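PDB 5E75: SusD-like protein BACOVA_02651 from Bacteroides ovatus, which binds polysaccharide at the cell surface and probably captures xyloglucan before its transport into the periplasm for degradation. Local coordinates for residues F122-E135 and R146-I158. Numbering follows the deposited sequence.
Sequences FYMLRIWGPVILIE and RPLNREEDVFQFI. With EDO (1,2-ethanediol), chain C.
Leu125 and Leu133 each set a methyl on a phenylalanine ring of helix 151-168. Leu125 CD2 stands over the centre of the Phe155 ring, 3.5 Å from its centroid. CG lies anti to the backbone N (chi1 179°), which sends Leu125 as a knob into the hole formed by Glu151, Val154, Phe155 and Ile158. Leu133 CD2 sits over one face of Phe157, nearer the rim, and Glu135 CG meets that ring's edge, 3.5 Å from Phe157 CE2. Val131 CG2 touches Val154 CG2.

Two hydrogen bonds tie the loops. Asn149 N donates to Val131 O (2.9 Å), and Leu133 N reaches Asn149 OD1 in the carbonyl plane (3.0 Å). Asn149 thus grips Val131 through its backbone and Leu133 through its side chain.

An ethanediol lies beside the contact. Its O2 is over the Tyr123 ring, and Arg126 NH2 donates to its O1 (3.0 Å). A serine in place of Tyr123 would probably leave the diol without the ring face it rests on.

Glu151 is held from outside the contact: OE1 is hydrogen-bonded to Trp197 NE1, and OE2 forms a salt bridge with Arg430. Helix 180-195 packs on Phe122 and Ile158. The knob-into-hole packing of helices 103-125 and 151-168 fits the TPR-like helical scaffold of SusD-family proteins.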
# COMPACT_ATOMS: atom_id res chain seq x y z
N PHE A 122 11.33 3.63 2.28
CA PHE A 122 10.95 3.21 0.93
C PHE A 122 9.64 3.85 0.50
O PHE A 122 9.48 4.24 -0.67
CB PHE A 122 10.92 1.68 0.84
CG PHE A 122 10.78 1.11 -0.57
CD1 PHE A 122 11.45 1.64 -1.67
CD2 PHE A 122 10.02 -0.02 -0.77
CE1 PHE A 122 11.31 1.06 -2.92
CE2 PHE A 122 9.89 -0.59 -2.02
CZ PHE A 122 10.53 -0.06 -3.08
N TYR A 123 8.68 4.00 1.41
CA TYR A 123 7.49 4.79 1.09
C TYR A 123 7.86 6.24 0.80
O TYR A 123 7.44 6.82 -0.22
CB TYR A 123 6.48 4.75 2.23
CG TYR A 123 5.71 3.45 2.41
CD1 TYR A 123 5.02 2.87 1.35
CD2 TYR A 123 5.63 2.84 3.66
CE1 TYR A 123 4.30 1.71 1.54
CE2 TYR A 123 4.91 1.68 3.85
CZ TYR A 123 4.23 1.12 2.79
OH TYR A 123 3.50 -0.05 2.94
N MET A 124 8.65 6.86 1.68
CA MET A 124 9.01 8.27 1.49
C MET A 124 9.74 8.54 0.18
O MET A 124 9.53 9.58 -0.46
CB MET A 124 9.87 8.77 2.65
CG MET A 124 9.07 8.92 3.93
SD MET A 124 9.81 10.03 5.14
CE MET A 124 10.85 8.87 5.95
N LEU A 125 10.59 7.60 -0.22
CA LEU A 125 11.36 7.71 -1.46
C LEU A 125 10.43 7.82 -2.68
O LEU A 125 10.80 8.44 -3.67
CB LEU A 125 12.25 6.48 -1.58
CG LEU A 125 13.15 6.35 -2.81
CD1 LEU A 125 14.11 7.53 -2.95
CD2 LEU A 125 13.93 5.07 -2.75
N ARG A 126 9.25 7.21 -2.59
CA ARG A 126 8.29 7.18 -3.68
C ARG A 126 7.11 8.15 -3.42
O ARG A 126 6.02 7.94 -3.99
CB ARG A 126 7.79 5.71 -3.89
CG ARG A 126 8.94 4.59 -4.19
CD ARG A 126 8.45 3.09 -4.09
NE ARG A 126 8.10 2.71 -2.74
CZ ARG A 126 7.38 1.66 -2.42
NH1 ARG A 126 6.88 0.86 -3.36
NH2 ARG A 126 7.06 1.43 -1.15
N ILE A 127 7.31 9.15 -2.54
CA ILE A 127 6.41 10.29 -2.31
C ILE A 127 7.15 11.60 -2.55
O ILE A 127 6.74 12.41 -3.39
CB ILE A 127 5.83 10.31 -0.85
CG1 ILE A 127 4.96 9.09 -0.61
CG2 ILE A 127 5.03 11.61 -0.59
CD1 ILE A 127 4.68 8.82 0.88
N TRP A 128 8.25 11.80 -1.83
CA TRP A 128 9.06 13.02 -1.91
C TRP A 128 10.37 12.85 -2.69
O TRP A 128 10.87 13.82 -3.26
CB TRP A 128 9.41 13.54 -0.50
CG TRP A 128 8.21 14.05 0.23
CD1 TRP A 128 7.59 15.24 0.03
CD2 TRP A 128 7.46 13.37 1.25
NE1 TRP A 128 6.49 15.36 0.85
CE2 TRP A 128 6.40 14.23 1.63
CE3 TRP A 128 7.58 12.13 1.89
CZ2 TRP A 128 5.46 13.87 2.58
CZ3 TRP A 128 6.66 11.79 2.85
CH2 TRP A 128 5.61 12.66 3.19
N GLY A 129 10.92 11.63 -2.72
CA GLY A 129 12.22 11.40 -3.33
C GLY A 129 13.30 11.61 -2.27
O GLY A 129 13.38 10.83 -1.34
N PRO A 130 14.12 12.67 -2.39
CA PRO A 130 15.08 12.95 -1.33
C PRO A 130 14.39 13.16 -0.00
O PRO A 130 13.34 13.82 0.07
CB PRO A 130 15.76 14.25 -1.81
CG PRO A 130 15.55 14.27 -3.29
CD PRO A 130 14.21 13.64 -3.50
N VAL A 131 14.96 12.59 1.06
CA VAL A 131 14.47 12.82 2.42
C VAL A 131 15.67 12.83 3.36
O VAL A 131 16.79 12.55 2.92
CB VAL A 131 13.42 11.76 2.88
CG1 VAL A 131 12.10 11.93 2.12
CG2 VAL A 131 13.96 10.36 2.72
N ILE A 132 15.47 13.18 4.63
CA ILE A 132 16.57 13.24 5.59
C ILE A 132 16.77 11.85 6.21
O ILE A 132 15.86 11.32 6.84
CB ILE A 132 16.25 14.25 6.71
CG1 ILE A 132 15.99 15.63 6.10
CG2 ILE A 132 17.38 14.32 7.71
CD1 ILE A 132 15.35 16.63 7.04
N LEU A 133 17.96 11.29 6.03
CA LEU A 133 18.32 10.01 6.63
C LEU A 133 18.82 10.22 8.06
O LEU A 133 19.66 11.09 8.30
CB LEU A 133 19.40 9.33 5.78
CG LEU A 133 18.93 8.93 4.38
CD1 LEU A 133 20.13 8.44 3.58
CD2 LEU A 133 17.84 7.86 4.45
N ILE A 134 18.26 9.45 8.99
CA ILE A 134 18.51 9.64 10.42
C ILE A 134 18.71 8.31 11.12
O ILE A 134 17.80 7.46 11.11
CB ILE A 134 17.31 10.29 11.15
CG1 ILE A 134 16.87 11.57 10.47
CG2 ILE A 134 17.68 10.55 12.63
CD1 ILE A 134 15.54 12.07 10.97
N GLU A 135 19.88 8.12 11.72
CA GLU A 135 20.13 6.97 12.59
C GLU A 135 20.25 7.36 14.06
O GLU A 135 20.13 6.50 14.93
CB GLU A 135 21.41 6.25 12.20
CG GLU A 135 21.41 5.61 10.84
CD GLU A 135 22.74 4.98 10.50
OE1 GLU A 135 23.06 3.92 11.07
OE2 GLU A 135 23.47 5.57 9.67
N ARG A 146 18.61 20.25 9.11
CA ARG A 146 19.49 19.24 8.51
C ARG A 146 19.14 19.07 7.04
O ARG A 146 17.97 19.17 6.67
CB ARG A 146 19.29 17.90 9.22
CG ARG A 146 19.56 17.93 10.71
CD ARG A 146 21.05 18.02 11.00
NE ARG A 146 21.32 18.02 12.44
CZ ARG A 146 22.48 17.66 12.98
NH1 ARG A 146 23.48 17.25 12.21
NH2 ARG A 146 22.64 17.70 14.29
N PRO A 147 20.14 18.77 6.20
CA PRO A 147 19.86 18.67 4.77
C PRO A 147 19.21 17.36 4.35
O PRO A 147 19.32 16.34 5.04
CB PRO A 147 21.25 18.77 4.14
CG PRO A 147 22.18 18.24 5.18
CD PRO A 147 21.59 18.66 6.48
N LEU A 148 18.53 17.42 3.22
CA LEU A 148 18.06 16.24 2.52
C LEU A 148 19.24 15.41 2.04
O LEU A 148 20.31 15.95 1.75
CB LEU A 148 17.25 16.67 1.32
CG LEU A 148 15.94 17.41 1.60
CD1 LEU A 148 15.49 18.18 0.35
CD2 LEU A 148 14.89 16.40 2.00
N ASN A 149 19.02 14.11 1.91
CA ASN A 149 19.98 13.23 1.25
C ASN A 149 19.46 12.76 -0.10
O ASN A 149 18.25 12.77 -0.34
CB ASN A 149 20.29 12.05 2.17
CG ASN A 149 20.92 12.49 3.47
OD1 ASN A 149 20.35 12.32 4.56
ND2 ASN A 149 22.10 13.10 3.37
N ARG A 150 20.37 12.34 -0.98
CA ARG A 150 20.00 12.04 -2.36
C ARG A 150 19.20 10.75 -2.47
O ARG A 150 19.30 9.88 -1.62
CB ARG A 150 21.25 11.92 -3.23
CG ARG A 150 22.16 13.14 -3.20
CD ARG A 150 23.50 12.83 -3.84
NE ARG A 150 24.17 11.77 -3.09
CZ ARG A 150 25.41 11.34 -3.31
NH1 ARG A 150 26.16 11.89 -4.25
NH2 ARG A 150 25.90 10.37 -2.55
N GLU A 151 18.39 10.64 -3.51
CA GLU A 151 17.65 9.43 -3.77
C GLU A 151 18.55 8.18 -3.73
O GLU A 151 18.15 7.16 -3.15
CB GLU A 151 16.90 9.55 -5.11
CG GLU A 151 15.77 10.59 -5.05
CD GLU A 151 15.05 10.83 -6.38
OE1 GLU A 151 15.30 10.11 -7.36
OE2 GLU A 151 14.22 11.76 -6.43
N GLU A 152 19.75 8.23 -4.30
CA GLU A 152 20.62 7.06 -4.27
C GLU A 152 21.05 6.70 -2.85
O GLU A 152 21.17 5.52 -2.53
CB GLU A 152 21.86 7.21 -5.19
CG GLU A 152 21.56 7.07 -6.69
CD GLU A 152 20.94 5.71 -7.03
OE1 GLU A 152 21.53 4.68 -6.62
OE2 GLU A 152 19.87 5.68 -7.70
N ASP A 153 21.29 7.71 -2.00
CA ASP A 153 21.63 7.47 -0.60
C ASP A 153 20.48 6.76 0.10
O ASP A 153 20.71 5.85 0.91
CB ASP A 153 21.88 8.78 0.17
CG ASP A 153 23.09 9.56 -0.31
OD1 ASP A 153 24.21 9.02 -0.34
OD2 ASP A 153 22.91 10.77 -0.57
N VAL A 154 19.25 7.21 -0.17
CA VAL A 154 18.06 6.66 0.48
C VAL A 154 17.93 5.19 0.09
O VAL A 154 17.75 4.34 0.96
CB VAL A 154 16.80 7.48 0.15
CG1 VAL A 154 15.58 6.88 0.84
CG2 VAL A 154 16.96 8.92 0.61
N PHE A 155 18.12 4.88 -1.19
CA PHE A 155 18.12 3.48 -1.61
C PHE A 155 19.15 2.65 -0.85
O PHE A 155 18.85 1.56 -0.38
CB PHE A 155 18.41 3.34 -3.11
CG PHE A 155 17.19 3.32 -4.00
CD1 PHE A 155 16.29 2.26 -3.95
CD2 PHE A 155 17.00 4.30 -4.94
CE1 PHE A 155 15.19 2.22 -4.79
CE2 PHE A 155 15.90 4.26 -5.79
CZ PHE A 155 15.01 3.22 -5.71
N GLN A 156 20.39 3.14 -0.75
CA GLN A 156 21.42 2.37 -0.08
C GLN A 156 21.10 2.17 1.41
O GLN A 156 21.34 1.10 1.96
CB GLN A 156 22.78 3.03 -0.27
CG GLN A 156 23.94 2.23 0.30
CD GLN A 156 24.17 0.96 -0.48
OE1 GLN A 156 24.35 1.00 -1.70
NE2 GLN A 156 24.14 -0.17 0.19
N PHE A 157 20.53 3.19 2.05
CA PHE A 157 20.18 3.13 3.46
C PHE A 157 19.12 2.04 3.68
O PHE A 157 19.20 1.23 4.60
CB PHE A 157 19.70 4.52 3.89
CG PHE A 157 19.48 4.69 5.36
CD1 PHE A 157 18.30 4.29 5.96
CD2 PHE A 157 20.45 5.28 6.14
CE1 PHE A 157 18.09 4.46 7.32
CE2 PHE A 157 20.26 5.45 7.50
CZ PHE A 157 19.08 5.05 8.09
N ILE A 158 18.11 2.04 2.81
CA ILE A 158 17.06 1.03 2.84
C ILE A 158 17.64 -0.38 2.66
O ILE A 158 17.33 -1.30 3.41
CB ILE A 158 16.03 1.32 1.73
CG1 ILE A 158 15.20 2.57 2.04
CG2 ILE A 158 15.09 0.15 1.52
CD1 ILE A 158 14.51 3.17 0.82
C1 EDO C . 7.25 -1.71 0.75
O1 EDO C . 6.42 -1.41 -0.37
C2 EDO C . 6.95 -0.78 1.92
O2 EDO C . 7.69 0.43 1.81